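Ceramide very long chain fatty acid hydroxylase SCS7 (Saccharomyces cerevisiae, PDB 4ZR1) hydroxylates the very long chain fatty acids of ceramides, probably at C-2, with dioxygen, electrons from cytochrome b5 and a likely catalytic dimetal centre. Local coordinates at residues S25-K30 and I78-H83; V29-A34 and H251-Y256; L261-T266 and F274-G279. One frame throughout, in Å; residues are numbered along the deposited sequence.

Contact 1. Residues S25-K30 and I78-H83; sequences STTFVK and IHRPRH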
ATOM      1  N   SER A  25      17.844   9.011  -2.695  1.00113.02           N
ATOM      2  CA  SER A  25      16.762   8.177  -2.176  1.00 95.54           C
ATOM      3  C   SER A  25      16.338   7.090  -3.149  1.00 87.14           C
ATOM      4  O   SER A  25      15.689   6.120  -2.759  1.00 84.64           O
ATOM      5  CB  SER A  25      15.549   9.034  -1.815  1.00 91.96           C
ATOM      6  OG  SER A  25      14.897   9.513  -2.976  1.00 96.11           O
ATOM      7  N   THR A  26      16.700   7.260  -4.415  1.00 87.78           N
ATOM      8  CA  THR A  26      16.296   6.331  -5.467  1.00 89.06           C
ATOM      9  C   THR A  26      17.138   5.068  -5.468  1.00 93.45           C
ATOM     10  O   THR A  26      16.886   4.157  -6.251  1.00 96.10           O
ATOM     11  CB  THR A  26      16.384   6.988  -6.865  1.00 92.42           C
ATOM     12  OG1 THR A  26      17.754   7.282  -7.175  1.00 94.02           O
ATOM     13  CG2 THR A  26      15.565   8.266  -6.914  1.00 85.71           C
ATOM     14  N   THR A  27      18.142   5.019  -4.598  1.00100.27           N
ATOM     15  CA  THR A  27      19.034   3.875  -4.544  1.00102.82           C
ATOM     16  C   THR A  27      18.727   3.041  -3.305  1.00102.45           C
ATOM     17  O   THR A  27      18.811   3.528  -2.174  1.00102.84           O
ATOM     18  CB  THR A  27      20.526   4.294  -4.539  1.00112.77           C
ATOM     19  OG1 THR A  27      20.814   5.054  -3.360  1.00125.01           O
ATOM     20  CG2 THR A  27      20.853   5.135  -5.767  1.00111.29           C
ATOM     21  N   PHE A  28      18.357   1.787  -3.541  1.00 92.87           N
ATOM     22  CA  PHE A  28      18.066   0.839  -2.482  1.00103.41           C
ATOM     23  C   PHE A  28      19.306   0.607  -1.619  1.00109.39           C
ATOM     24  O   PHE A  28      20.428   0.695  -2.111  1.00116.32           O
ATOM     25  CB  PHE A  28      17.561  -0.473  -3.092  1.00106.99           C
ATOM     26  CG  PHE A  28      16.331  -0.306  -3.947  1.00103.86           C
ATOM     27  CD1 PHE A  28      15.201   0.328  -3.445  1.00 99.52           C
ATOM     28  CD2 PHE A  28      16.314  -0.750  -5.263  1.00100.31           C
ATOM     29  CE1 PHE A  28      14.070   0.496  -4.232  1.00 94.69           C
ATOM     30  CE2 PHE A  28      15.184  -0.583  -6.057  1.00 99.50           C
ATOM     31  CZ  PHE A  28      14.058   0.041  -5.538  1.00 93.34           C
ATOM     32  N   VAL A  29      19.102   0.338  -0.331  1.00103.22           N
ATOM     33  CA  VAL A  29      20.215   0.121   0.590  1.00111.34           C
ATOM     34  C   VAL A  29      20.094  -1.236   1.290  1.00113.87           C
ATOM     35  O   VAL A  29      18.987  -1.732   1.501  1.00114.67           O
ATOM     36  CB  VAL A  29      20.303   1.243   1.654  1.00113.19           C
ATOM     37  CG1 VAL A  29      21.726   1.354   2.191  1.00126.35           C
ATOM     38  CG2 VAL A  29      19.875   2.573   1.066  1.00103.70           C
ATOM     39  N   LYS A  30      21.231  -1.841   1.637  1.00113.24           N
ATOM     40  CA  LYS A  30      21.211  -3.139   2.300  1.00112.45           C
ATOM     41  C   LYS A  30      20.701  -2.945   3.717  1.00112.79           C
ATOM     42  O   LYS A  30      20.092  -3.846   4.286  1.00117.58           O
ATOM     43  CB  LYS A  30      22.594  -3.799   2.309  1.00119.78           C
ATOM     44  CG  LYS A  30      23.288  -3.763   3.663  1.00132.58           C
ATOM     45  CD  LYS A  30      24.747  -4.119   3.544  1.00141.65           C
ATOM     46  CE  LYS A  30      25.602  -3.098   4.264  1.00141.93           C
ATOM     47  NZ  LYS A  30      27.018  -3.245   3.861  1.00146.22           N
ATOM     48  N   ILE A  78       8.992   3.872 -10.574  1.00 77.79           N
ATOM     49  CA  ILE A  78       7.944   4.181  -9.598  1.00 83.47           C
ATOM     50  C   ILE A  78       8.261   3.629  -8.203  1.00 89.33           C
ATOM     51  O   ILE A  78       7.774   4.158  -7.202  1.00 87.95           O
ATOM     52  CB  ILE A  78       6.570   3.625 -10.049  1.00 81.62           C
ATOM     53  CG1 ILE A  78       5.426   4.357  -9.351  1.00 70.72           C
ATOM     54  CG2 ILE A  78       6.470   2.121  -9.786  1.00 82.26           C
ATOM     55  CD1 ILE A  78       5.293   5.803  -9.747  1.00 67.45           C
ATOM     56  N   HIS A  79       9.079   2.574  -8.141  1.00 91.20           N
ATOM     57  CA  HIS A  79       9.445   1.953  -6.868  1.00 82.50           C
ATOM     58  C   HIS A  79      10.770   2.497  -6.326  1.00 78.80           C
ATOM     59  O   HIS A  79      11.251   2.058  -5.284  1.00 74.94           O
ATOM     60  CB  HIS A  79       9.529   0.429  -7.007  1.00 80.15           C
ATOM     61  CG  HIS A  79       8.235  -0.217  -7.396  1.00 83.96           C
ATOM     62  ND1 HIS A  79       7.976  -0.652  -8.677  1.00 83.99           N
ATOM     63  CD2 HIS A  79       7.122  -0.495  -6.674  1.00 75.24           C
ATOM     64  CE1 HIS A  79       6.763  -1.172  -8.729  1.00 77.61           C
ATOM     65  NE2 HIS A  79       6.220  -1.085  -7.529  1.00 71.82           N
ATOM     66  N   ARG A  80      11.367   3.452  -7.027  1.00 78.73           N
ATOM     67  CA  ARG A  80      12.525   4.136  -6.474  1.00 80.61           C
ATOM     68  C   ARG A  80      12.030   5.441  -5.868  1.00 83.95           C
ATOM     69  O   ARG A  80      11.620   6.347  -6.588  1.00 92.56           O
ATOM     70  CB  ARG A  80      13.590   4.345  -7.543  1.00 84.55           C
ATOM     71  CG  ARG A  80      14.084   3.016  -8.114  1.00 89.55           C
ATOM     72  CD  ARG A  80      15.130   3.192  -9.188  1.00101.00           C
ATOM     73  NE  ARG A  80      16.309   3.875  -8.677  1.00112.48           N
ATOM     74  CZ  ARG A  80      17.416   4.070  -9.382  1.00117.88           C
ATOM     75  NH1 ARG A  80      18.448   4.709  -8.843  1.00121.39           N
ATOM     76  NH2 ARG A  80      17.487   3.620 -10.627  1.00114.65           N
ATOM     77  N   PRO A  81      12.025   5.516  -4.526  1.00 80.56           N
ATOM     78  CA  PRO A  81      11.259   6.549  -3.817  1.00 76.45           C
ATOM     79  C   PRO A  81      11.793   7.970  -3.948  1.00 78.31           C
ATOM     80  O   PRO A  81      12.993   8.200  -4.067  1.00 83.96           O
ATOM     81  CB  PRO A  81      11.324   6.087  -2.351  1.00 70.18           C
ATOM     82  CG  PRO A  81      12.539   5.216  -2.273  1.00 72.04           C
ATOM     83  CD  PRO A  81      12.621   4.533  -3.602  1.00 75.22           C
ATOM     84  N   ARG A  82      10.873   8.924  -3.926  1.00 74.57           N
ATOM     85  CA  ARG A  82      11.228  10.325  -3.823  1.00 74.79           C
ATOM     86  C   ARG A  82      10.491  10.901  -2.619  1.00 76.26           C
ATOM     87  O   ARG A  82       9.760  10.186  -1.935  1.00 90.21           O
ATOM     88  CB  ARG A  82      10.863  11.089  -5.101  1.00 82.37           C
ATOM     89  CG  ARG A  82      10.711  10.226  -6.342  1.00 82.45           C
ATOM     90  CD  ARG A  82      12.041   9.802  -6.944  1.00 84.98           C
ATOM     91  NE  ARG A  82      11.840   8.859  -8.042  1.00 87.23           N
ATOM     92  CZ  ARG A  82      12.509   8.900  -9.187  1.00 98.63           C
ATOM     93  NH1 ARG A  82      12.267   8.012 -10.139  1.00102.91           N
ATOM     94  NH2 ARG A  82      13.418   9.843  -9.381  1.00101.82           N
ATOM     95  N   HIS A  83      10.685  12.187  -2.357  1.00 73.44           N
ATOM     96  CA  HIS A  83       9.962  12.870  -1.293  1.00 72.11           C
ATOM     97  C   HIS A  83       9.607  14.288  -1.739  1.00 78.64           C
ATOM     98  O   HIS A  83      10.480  15.053  -2.150  1.00 84.17           O
ATOM     99  CB  HIS A  83      10.793  12.893   0.001  1.00 74.24           C
ATOM    100  CG  HIS A  83      10.034  13.380   1.197  1.00 83.68           C
ATOM    101  ND1 HIS A  83       8.930  12.722   1.700  1.00 85.31           N
ATOM    102  CD2 HIS A  83      10.208  14.472   1.979  1.00 85.31           C
ATOM    103  CE1 HIS A  83       8.460  13.386   2.739  1.00 78.23           C
ATOM    104  NE2 HIS A  83       9.220  14.449   2.933  1.00 82.43           N
TER

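Contact 2. Residues V29-A34 and H251-Y256; sequences VKELPA and HLEHHY. With ZN (zinc ion), chain C; ZN (zinc ion), chain D.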
ATOM      1  N   VAL A  29      19.102   0.338  -0.331  1.00103.22           N
ATOM      2  CA  VAL A  29      20.215   0.121   0.590  1.00111.34           C
ATOM      3  C   VAL A  29      20.094  -1.236   1.290  1.00113.87           C
ATOM      4  O   VAL A  29      18.987  -1.732   1.501  1.00114.67           O
ATOM      5  CB  VAL A  29      20.303   1.243   1.654  1.00113.19           C
ATOM      6  CG1 VAL A  29      21.726   1.354   2.191  1.00126.35           C
ATOM      7  CG2 VAL A  29      19.875   2.573   1.066  1.00103.70           C
ATOM      8  N   LYS A  30      21.231  -1.841   1.637  1.00113.24           N
ATOM      9  CA  LYS A  30      21.211  -3.139   2.300  1.00112.45           C
ATOM     10  C   LYS A  30      20.701  -2.945   3.717  1.00112.79           C
ATOM     11  O   LYS A  30      20.092  -3.846   4.286  1.00117.58           O
ATOM     12  CB  LYS A  30      22.594  -3.799   2.309  1.00119.78           C
ATOM     13  CG  LYS A  30      23.288  -3.763   3.663  1.00132.58           C
ATOM     14  CD  LYS A  30      24.747  -4.119   3.544  1.00141.65           C
ATOM     15  CE  LYS A  30      25.602  -3.098   4.264  1.00141.93           C
ATOM     16  NZ  LYS A  30      27.018  -3.245   3.861  1.00146.22           N
ATOM     17  N   GLU A  31      20.939  -1.763   4.279  1.00110.33           N
ATOM     18  CA  GLU A  31      20.466  -1.446   5.617  1.00116.56           C
ATOM     19  C   GLU A  31      19.862  -0.044   5.617  1.00109.99           C
ATOM     20  O   GLU A  31      20.396   0.873   4.999  1.00108.89           O
ATOM     21  CB  GLU A  31      21.600  -1.572   6.645  1.00126.94           C
ATOM     22  CG  GLU A  31      21.153  -2.297   7.904  1.00140.40           C
ATOM     23  CD  GLU A  31      21.094  -3.805   7.727  1.00144.81           C
ATOM     24  OE1 GLU A  31      22.011  -4.374   7.097  1.00150.25           O
ATOM     25  OE2 GLU A  31      20.117  -4.417   8.207  1.00143.07           O
ATOM     26  N   LEU A  32      18.722   0.096   6.283  1.00104.12           N
ATOM     27  CA  LEU A  32      18.009   1.366   6.369  1.00101.59           C
ATOM     28  C   LEU A  32      18.901   2.474   6.913  1.00104.48           C
ATOM     29  O   LEU A  32      19.695   2.237   7.821  1.00111.36           O
ATOM     30  CB  LEU A  32      16.770   1.214   7.260  1.00 97.22           C
ATOM     31  CG  LEU A  32      15.876   0.020   6.918  1.00 99.37           C
ATOM     32  CD1 LEU A  32      14.637  -0.040   7.805  1.00 98.82           C
ATOM     33  CD2 LEU A  32      15.494   0.060   5.453  1.00 90.17           C
ATOM     34  N   PRO A  33      18.776   3.686   6.352  1.00101.23           N
ATOM     35  CA  PRO A  33      19.469   4.872   6.859  1.00106.27           C
ATOM     36  C   PRO A  33      18.709   5.500   8.020  1.00114.15           C
ATOM     37  O   PRO A  33      17.790   4.881   8.559  1.00113.36           O
ATOM     38  CB  PRO A  33      19.487   5.803   5.648  1.00105.85           C
ATOM     39  CG  PRO A  33      18.221   5.478   4.943  1.00104.45           C
ATOM     40  CD  PRO A  33      18.009   3.987   5.130  1.00102.70           C
ATOM     41  N   ALA A  34      19.090   6.719   8.391  1.00118.56           N
ATOM     42  CA  ALA A  34      18.459   7.417   9.503  1.00116.17           C
ATOM     43  C   ALA A  34      17.029   7.791   9.157  1.00122.82           C
ATOM     44  O   ALA A  34      16.718   8.068   7.998  1.00126.42           O
ATOM     45  CB  ALA A  34      19.258   8.663   9.877  1.00117.67           C
ATOM     46  N   HIS A 251       8.869  -3.806   7.250  1.00 88.04           N
ATOM     47  CA  HIS A 251       8.076  -3.193   6.200  1.00 78.06           C
ATOM     48  C   HIS A 251       8.859  -2.117   5.450  1.00 86.16           C
ATOM     49  O   HIS A 251       8.758  -1.999   4.228  1.00 89.38           O
ATOM     50  CB  HIS A 251       6.800  -2.590   6.767  1.00 67.32           C
ATOM     51  CG  HIS A 251       6.006  -1.845   5.746  1.00 70.15           C
ATOM     52  ND1 HIS A 251       5.396  -2.471   4.683  1.00 66.83           N
ATOM     53  CD2 HIS A 251       5.771  -0.524   5.590  1.00 72.27           C
ATOM     54  CE1 HIS A 251       4.797  -1.570   3.929  1.00 72.30           C
ATOM     55  NE2 HIS A 251       5.007  -0.381   4.459  1.00 81.00           N
ATOM     56  N   LEU A 252       9.630  -1.328   6.186  1.00 83.45           N
ATOM     57  CA  LEU A 252      10.440  -0.284   5.580  1.00 75.69           C
ATOM     58  C   LEU A 252      11.466  -0.871   4.618  1.00 86.23           C
ATOM     59  O   LEU A 252      11.841  -0.227   3.637  1.00 89.32           O
ATOM     60  CB  LEU A 252      11.133   0.542   6.660  1.00 76.90           C
ATOM     61  CG  LEU A 252      10.541   1.923   6.956  1.00 73.69           C
ATOM     62  CD1 LEU A 252       9.036   1.910   6.945  1.00 68.89           C
ATOM     63  CD2 LEU A 252      11.031   2.415   8.295  1.00 67.14           C
ATOM     64  N   GLU A 253      11.918  -2.093   4.886  1.00 87.43           N
ATOM     65  CA  GLU A 253      12.857  -2.736   3.971  1.00 90.88           C
ATOM     66  C   GLU A 253      12.145  -3.161   2.690  1.00 91.80           C
ATOM     67  O   GLU A 253      12.768  -3.279   1.635  1.00 92.47           O
ATOM     68  CB  GLU A 253      13.539  -3.934   4.626  1.00 89.75           C
ATOM     69  CG  GLU A 253      14.617  -3.558   5.618  1.00 96.91           C
ATOM     70  CD  GLU A 253      15.331  -4.769   6.173  1.00110.04           C
ATOM     71  OE1 GLU A 253      15.044  -5.899   5.714  1.00108.83           O
ATOM     72  OE2 GLU A 253      16.177  -4.588   7.073  1.00120.25           O
ATOM     73  N   HIS A 254      10.840  -3.391   2.784  1.00 83.25           N
ATOM     74  CA  HIS A 254      10.048  -3.663   1.594  1.00 73.29           C
ATOM     75  C   HIS A 254      10.066  -2.442   0.670  1.00 80.68           C
ATOM     76  O   HIS A 254       9.977  -2.552  -0.550  1.00 75.06           O
ATOM     77  CB  HIS A 254       8.613  -4.024   1.969  1.00 67.78           C
ATOM     78  CG  HIS A 254       7.667  -3.989   0.814  1.00 75.92           C
ATOM     79  ND1 HIS A 254       7.495  -5.058  -0.041  1.00 83.01           N
ATOM     80  CD2 HIS A 254       6.859  -3.005   0.355  1.00 79.98           C
ATOM     81  CE1 HIS A 254       6.616  -4.736  -0.972  1.00 86.55           C
ATOM     82  NE2 HIS A 254       6.214  -3.495  -0.754  1.00 85.89           N
ATOM     83  N   HIS A 255      10.186  -1.274   1.282  1.00 85.52           N
ATOM     84  CA  HIS A 255      10.249  -0.015   0.568  1.00 68.14           C
ATOM     85  C   HIS A 255      11.668   0.313   0.081  1.00 77.47           C
ATOM     86  O   HIS A 255      11.879   0.591  -1.094  1.00 79.15           O
ATOM     87  CB  HIS A 255       9.731   1.110   1.468  1.00 67.01           C
ATOM     88  CG  HIS A 255       8.238   1.181   1.550  1.00 72.48           C
ATOM     89  ND1 HIS A 255       7.459   1.680   0.531  1.00 74.60           N
ATOM     90  CD2 HIS A 255       7.381   0.816   2.533  1.00 77.98           C
ATOM     91  CE1 HIS A 255       6.185   1.615   0.877  1.00 69.47           C
ATOM     92  NE2 HIS A 255       6.111   1.094   2.088  1.00 69.91           N
ATOM     93  N   TYR A 256      12.640   0.276   0.986  1.00 89.99           N
ATOM     94  CA  TYR A 256      13.965   0.807   0.688  1.00 87.90           C
ATOM     95  C   TYR A 256      15.054  -0.249   0.499  1.00 99.10           C
ATOM     96  O   TYR A 256      16.236   0.061   0.615  1.00110.71           O
ATOM     97  CB  TYR A 256      14.398   1.762   1.798  1.00 86.67           C
ATOM     98  CG  TYR A 256      13.394   2.840   2.116  1.00 90.15           C
ATOM     99  CD1 TYR A 256      13.357   4.027   1.389  1.00 93.73           C
ATOM    100  CD2 TYR A 256      12.488   2.677   3.153  1.00 84.61           C
ATOM    101  CE1 TYR A 256      12.434   5.018   1.688  1.00 93.72           C
ATOM    102  CE2 TYR A 256      11.570   3.652   3.456  1.00 89.36           C
ATOM    103  CZ  TYR A 256      11.544   4.819   2.725  1.00 92.67           C
ATOM    104  OH  TYR A 256      10.622   5.781   3.048  1.00 93.42           O
TER
HETATM  105 ZN    ZN C 401       4.351   1.251   3.109  1.00 81.14          ZN
HETATM  106 ZN    ZN D 402       4.465  -2.672  -1.697  1.00 84.51          ZN

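Contact 3. Residues L261-T266 and F274-G279; sequences LGFGVT and FGTYLG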
ATOM      1  N   LEU A 261       9.842  -8.854  -1.910  1.00 89.17           N
ATOM      2  CA  LEU A 261       9.621  -9.573  -0.662  1.00 88.63           C
ATOM      3  C   LEU A 261       8.923  -8.682   0.369  1.00 95.13           C
ATOM      4  O   LEU A 261       8.708  -7.492   0.127  1.00 92.40           O
ATOM      5  CB  LEU A 261      10.949 -10.068  -0.099  1.00 91.43           C
ATOM      6  CG  LEU A 261      11.807 -10.951  -0.999  1.00 94.13           C
ATOM      7  CD1 LEU A 261      13.169 -11.122  -0.374  1.00 92.06           C
ATOM      8  CD2 LEU A 261      11.146 -12.302  -1.232  1.00 98.00           C
ATOM      9  N   GLY A 262       8.575  -9.265   1.518  1.00 95.10           N
ATOM     10  CA  GLY A 262       8.018  -8.520   2.635  1.00 84.88           C
ATOM     11  C   GLY A 262       6.616  -7.984   2.393  1.00 87.62           C
ATOM     12  O   GLY A 262       6.309  -6.836   2.745  1.00 84.75           O
ATOM     13  N   PHE A 263       5.759  -8.816   1.808  1.00 82.72           N
ATOM     14  CA  PHE A 263       4.406  -8.390   1.454  1.00 74.36           C
ATOM     15  C   PHE A 263       3.461  -8.312   2.652  1.00 77.18           C
ATOM     16  O   PHE A 263       2.460  -7.595   2.603  1.00 85.95           O
ATOM     17  CB  PHE A 263       3.829  -9.318   0.387  1.00 73.81           C
ATOM     18  CG  PHE A 263       4.655  -9.372  -0.861  1.00 81.15           C
ATOM     19  CD1 PHE A 263       4.754  -8.262  -1.690  1.00 86.38           C
ATOM     20  CD2 PHE A 263       5.341 -10.522  -1.207  1.00 85.22           C
ATOM     21  CE1 PHE A 263       5.522  -8.301  -2.845  1.00 83.22           C
ATOM     22  CE2 PHE A 263       6.111 -10.568  -2.361  1.00 87.64           C
ATOM     23  CZ  PHE A 263       6.202  -9.452  -3.181  1.00 80.50           C
ATOM     24  N   GLY A 264       3.771  -9.031   3.729  1.00 76.52           N
ATOM     25  CA  GLY A 264       2.961  -8.928   4.928  1.00 71.57           C
ATOM     26  C   GLY A 264       3.292  -7.654   5.685  1.00 71.70           C
ATOM     27  O   GLY A 264       4.469  -7.341   5.850  1.00 80.14           O
ATOM     28  N   VAL A 265       2.284  -6.906   6.138  1.00 58.58           N
ATOM     29  CA  VAL A 265       2.585  -5.656   6.830  1.00 65.72           C
ATOM     30  C   VAL A 265       1.965  -5.633   8.232  1.00 70.64           C
ATOM     31  O   VAL A 265       2.465  -4.928   9.117  1.00 79.10           O
ATOM     32  CB  VAL A 265       2.157  -4.375   5.972  1.00 71.08           C
ATOM     33  CG1 VAL A 265       1.788  -4.754   4.546  1.00 59.07           C
ATOM     34  CG2 VAL A 265       1.044  -3.581   6.617  1.00 67.77           C
ATOM     35  N   THR A 266       0.920  -6.418   8.474  1.00 64.71           N
ATOM     36  CA  THR A 266       0.521  -6.629   9.876  1.00 72.04           C
ATOM     37  C   THR A 266       1.340  -7.746  10.497  1.00 66.42           C
ATOM     38  O   THR A 266       1.365  -7.890  11.721  1.00 79.97           O
ATOM     39  CB  THR A 266      -0.960  -6.977  10.044  1.00 64.85           C
ATOM     40  OG1 THR A 266      -1.265  -8.143   9.274  1.00 71.79           O
ATOM     41  CG2 THR A 266      -1.826  -5.816   9.603  1.00 53.50           C
ATOM     42  N   PHE A 274       4.657 -18.669   2.419  1.00 95.47           N
ATOM     43  CA  PHE A 274       4.757 -18.699   0.955  1.00 88.02           C
ATOM     44  C   PHE A 274       6.132 -18.313   0.441  1.00 85.26           C
ATOM     45  O   PHE A 274       6.302 -18.011  -0.743  1.00 87.84           O
ATOM     46  CB  PHE A 274       3.720 -17.781   0.322  1.00 82.52           C
ATOM     47  CG  PHE A 274       2.313 -18.199   0.572  1.00 78.37           C
ATOM     48  CD1 PHE A 274       1.790 -19.319  -0.056  1.00 83.33           C
ATOM     49  CD2 PHE A 274       1.492 -17.447   1.385  1.00 82.94           C
ATOM     50  CE1 PHE A 274       0.471 -19.706   0.153  1.00 85.15           C
ATOM     51  CE2 PHE A 274       0.166 -17.821   1.599  1.00 86.00           C
ATOM     52  CZ  PHE A 274      -0.345 -18.952   0.982  1.00 80.11           C
ATOM     53  N   GLY A 275       7.104 -18.317   1.342  1.00 85.99           N
ATOM     54  CA  GLY A 275       8.490 -18.112   0.973  1.00 89.29           C
ATOM     55  C   GLY A 275       8.755 -16.794   0.279  1.00 95.53           C
ATOM     56  O   GLY A 275       9.334 -16.759  -0.805  1.00 99.76           O
ATOM     57  N   THR A 276       8.315 -15.706   0.899  1.00 89.86           N
ATOM     58  CA  THR A 276       8.662 -14.374   0.434  1.00 87.22           C
ATOM     59  C   THR A 276       9.190 -13.541   1.592  1.00 84.68           C
ATOM     60  O   THR A 276       9.234 -12.317   1.504  1.00 87.24           O
ATOM     61  CB  THR A 276       7.460 -13.644  -0.213  1.00 85.58           C
ATOM     62  OG1 THR A 276       6.349 -13.642   0.694  1.00 84.91           O
ATOM     63  CG2 THR A 276       7.053 -14.310  -1.522  1.00 80.00           C
ATOM     64  N   TYR A 277       9.580 -14.210   2.678  1.00 82.62           N
ATOM     65  CA  TYR A 277      10.118 -13.525   3.852  1.00 85.17           C
ATOM     66  C   TYR A 277      11.269 -12.596   3.456  1.00 93.25           C
ATOM     67  O   TYR A 277      11.980 -12.848   2.482  1.00 87.58           O
ATOM     68  CB  TYR A 277      10.586 -14.538   4.908  1.00 79.66           C
ATOM     69  CG  TYR A 277      11.060 -13.894   6.200  1.00 80.78           C
ATOM     70  CD1 TYR A 277      10.156 -13.281   7.061  1.00 89.19           C
ATOM     71  CD2 TYR A 277      12.403 -13.910   6.563  1.00 79.71           C
ATOM     72  CE1 TYR A 277      10.575 -12.690   8.239  1.00 91.14           C
ATOM     73  CE2 TYR A 277      12.833 -13.319   7.745  1.00 83.94           C
ATOM     74  CZ  TYR A 277      11.910 -12.713   8.576  1.00 94.77           C
ATOM     75  OH  TYR A 277      12.315 -12.122   9.748  1.00106.73           O
ATOM     76  N   LEU A 278      11.433 -11.511   4.204  1.00100.00           N
ATOM     77  CA  LEU A 278      12.484 -10.543   3.923  1.00106.88           C
ATOM     78  C   LEU A 278      13.589 -10.651   4.975  1.00108.67           C
ATOM     79  O   LEU A 278      13.652  -9.854   5.912  1.00111.97           O
ATOM     80  CB  LEU A 278      11.899  -9.128   3.877  1.00113.18           C
ATOM     81  CG  LEU A 278      12.754  -8.007   3.283  1.00113.57           C
ATOM     82  CD1 LEU A 278      13.316  -8.419   1.940  1.00109.81           C
ATOM     83  CD2 LEU A 278      11.926  -6.739   3.147  1.00110.83           C
ATOM     84  N   GLY A 279      14.454 -11.651   4.817  1.00109.24           N
ATOM     85  CA  GLY A 279      15.507 -11.923   5.783  1.00112.91           C
ATOM     86  C   GLY A 279      16.655 -10.933   5.711  1.00113.83           C
ATOM     87  O   GLY A 279      16.638 -10.032   4.875  1.00121.11           O
TER

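Contact 1. Residues S25-K30 and I78-H83
In Arg80 the first torsion sets CG beside the backbone N and anti to the carbonyl carbon (chi1 -61°), the chain then runs extended, and a bend at chi3 (61°) turns the guanidinium edge onto the backbone of Thr26. Its NE donates to Thr26 O over 2.5 Å, from above the carbonyl plane, while NH1 adds a weak, bent bond to the same oxygen at 3.1 Å. Thr26 places its methyl beside its own backbone N, where CG2 lies over one face of the Arg82 guanidinium, 3.6 Å from NH2. A threonine suits this spot because its methyl can pack on the Arg82 guanidinium while its carbonyl, and weakly its hydroxyl, accept from Arg80. Ser25 is small enough to bring its hydroxyl close in, and OG donates to Pro81 O at 2.6 Å. Farther along the loop, the Phe28 ring turns its edge to the carbonyl of His79, with CE1 3.4 Å from His79 O, and its CZ rests 3.9 Å from Arg80 CG. The two loops so joined, ahead of helix 44-51 and after helix 71-78, probably belong to the cytoplasmic part of the enzyme. Glu290 takes NH2 of Arg80 and Asp47 takes NH2 of Arg82 in salt bridges. With a carboxylate for each arginine and a backbone carbonyl gripped by Arg80, the buried positive charges are probably well compensated, so both guanidinium groups are likely to stay protonated.

Contact 2. Residues V29-A34 and H251-Y256
The dizinc site is built partly from the helix residues His251, His254 and His255, and the N-terminal loop packs against the other side of this helix. His251 NE2 lies 2.2 Å and His255 NE2 2.0 Å from the zinc of chain C, whereas His254 NE2 reaches the zinc of chain D at 2.1 Å. Spaced i and i+4, His251 and His255 lie one helical turn apart and converge on one metal. The HLEHH sequence is an HxxHH histidine box of this membrane hydroxylase family; His177, His232 and His236 complete the shell of the chain C zinc. Between the histidines, Leu252 and Glu253 offer their aliphatic parts to Leu32, whose CD1 sits 3.7 Å from Leu252 CB and CD2 3.7 Å from Glu253 CG, the chains crossing at about a right angle. An alanine at Leu32 would remove both branches and would probably loosen the loop's packing over this turn. Glu253 OE2 is salt-bridged to Lys249, which is likely to ease the nearness of Glu31 OE2, 4.1 Å from Glu253 OE2. Val29 N donates to Tyr256 O, in the carbonyl plane and almost straight at 176°.

Contact 3. Residues L261-T266 and F274-G279
Thr276 OG1 is held by two hydrogen bonds, one to Asp271 OD1 and one to Tyr147 OH, which together probably fix the threonine's rotation. The hydroxyl stands between the backbone N and the carbonyl carbon (chi1 54°), leaving CG2 anti to the carbonyl carbon. In this pose the side chain crosses that of Phe263 at about a right angle and meets the edge of its ring: CG2 lies in the ring plane, 3.9 Å from Phe263 CE2, and OG1 is 3.8 Å from Phe263 CD2. Threonine serves well here, since one branch can bond while the other packs. The same Asp271 carboxylate also receives the backbone N-H groups of Phe263 and Gly264, so it ties the two loops together around the short helix 269-273. That helix ends in a Schellman motif, with Gly275 as the C-prime residue; its positive phi is one that glycine adopts easily. Just past the motif the chain returns to residues 261-266, and Gly262 N donates to Thr276 O at 3.1 Å, nearly along the C=O axis and close to straight (169°). Gly262 also has positive phi, and a beta carbon there would come only 3.0 Å from Leu278 CD2, a second reason for glycine. Leu261 spreads over the other loop: its CB is 3.5 Å from Leu278 CD1, and its CD1 is 3.5 Å from Tyr277 O. Leu278, with CG anti to the backbone N (chi1 -166°), crosses Leu261 obliquely, so two branched apolar chains pack beside the backbone bond and probably help shield it from water. On the metal side, Phe263 O is hydrogen-bonded to ND1 of the zinc ligand His150, a second-shell contact that would help orient that imidazole.

Contacts 1 and 2 share Val29 and Lys30 and lie 9 Å apart, centre to centre; Phe28 CE1 of contact 1 packs 3.8 Å from His255 O of contact 2, and Pro81 CG sits 3.9 Å from Tyr256 CD1. Contact 3 joins contact 2 through the metal ligand His254, whose ND1 is 2.7 Å from Leu261 O, a probable hydrogen bond that would orient the imidazole. Leu278 CD2 also packs 3.6 Å from Glu253 CB. Contacts 1 and 3 do not touch, their nearest atoms being about 7 Å apart, yet the side chains of His79 and Phe263 each come within about 6 Å of a zinc ion.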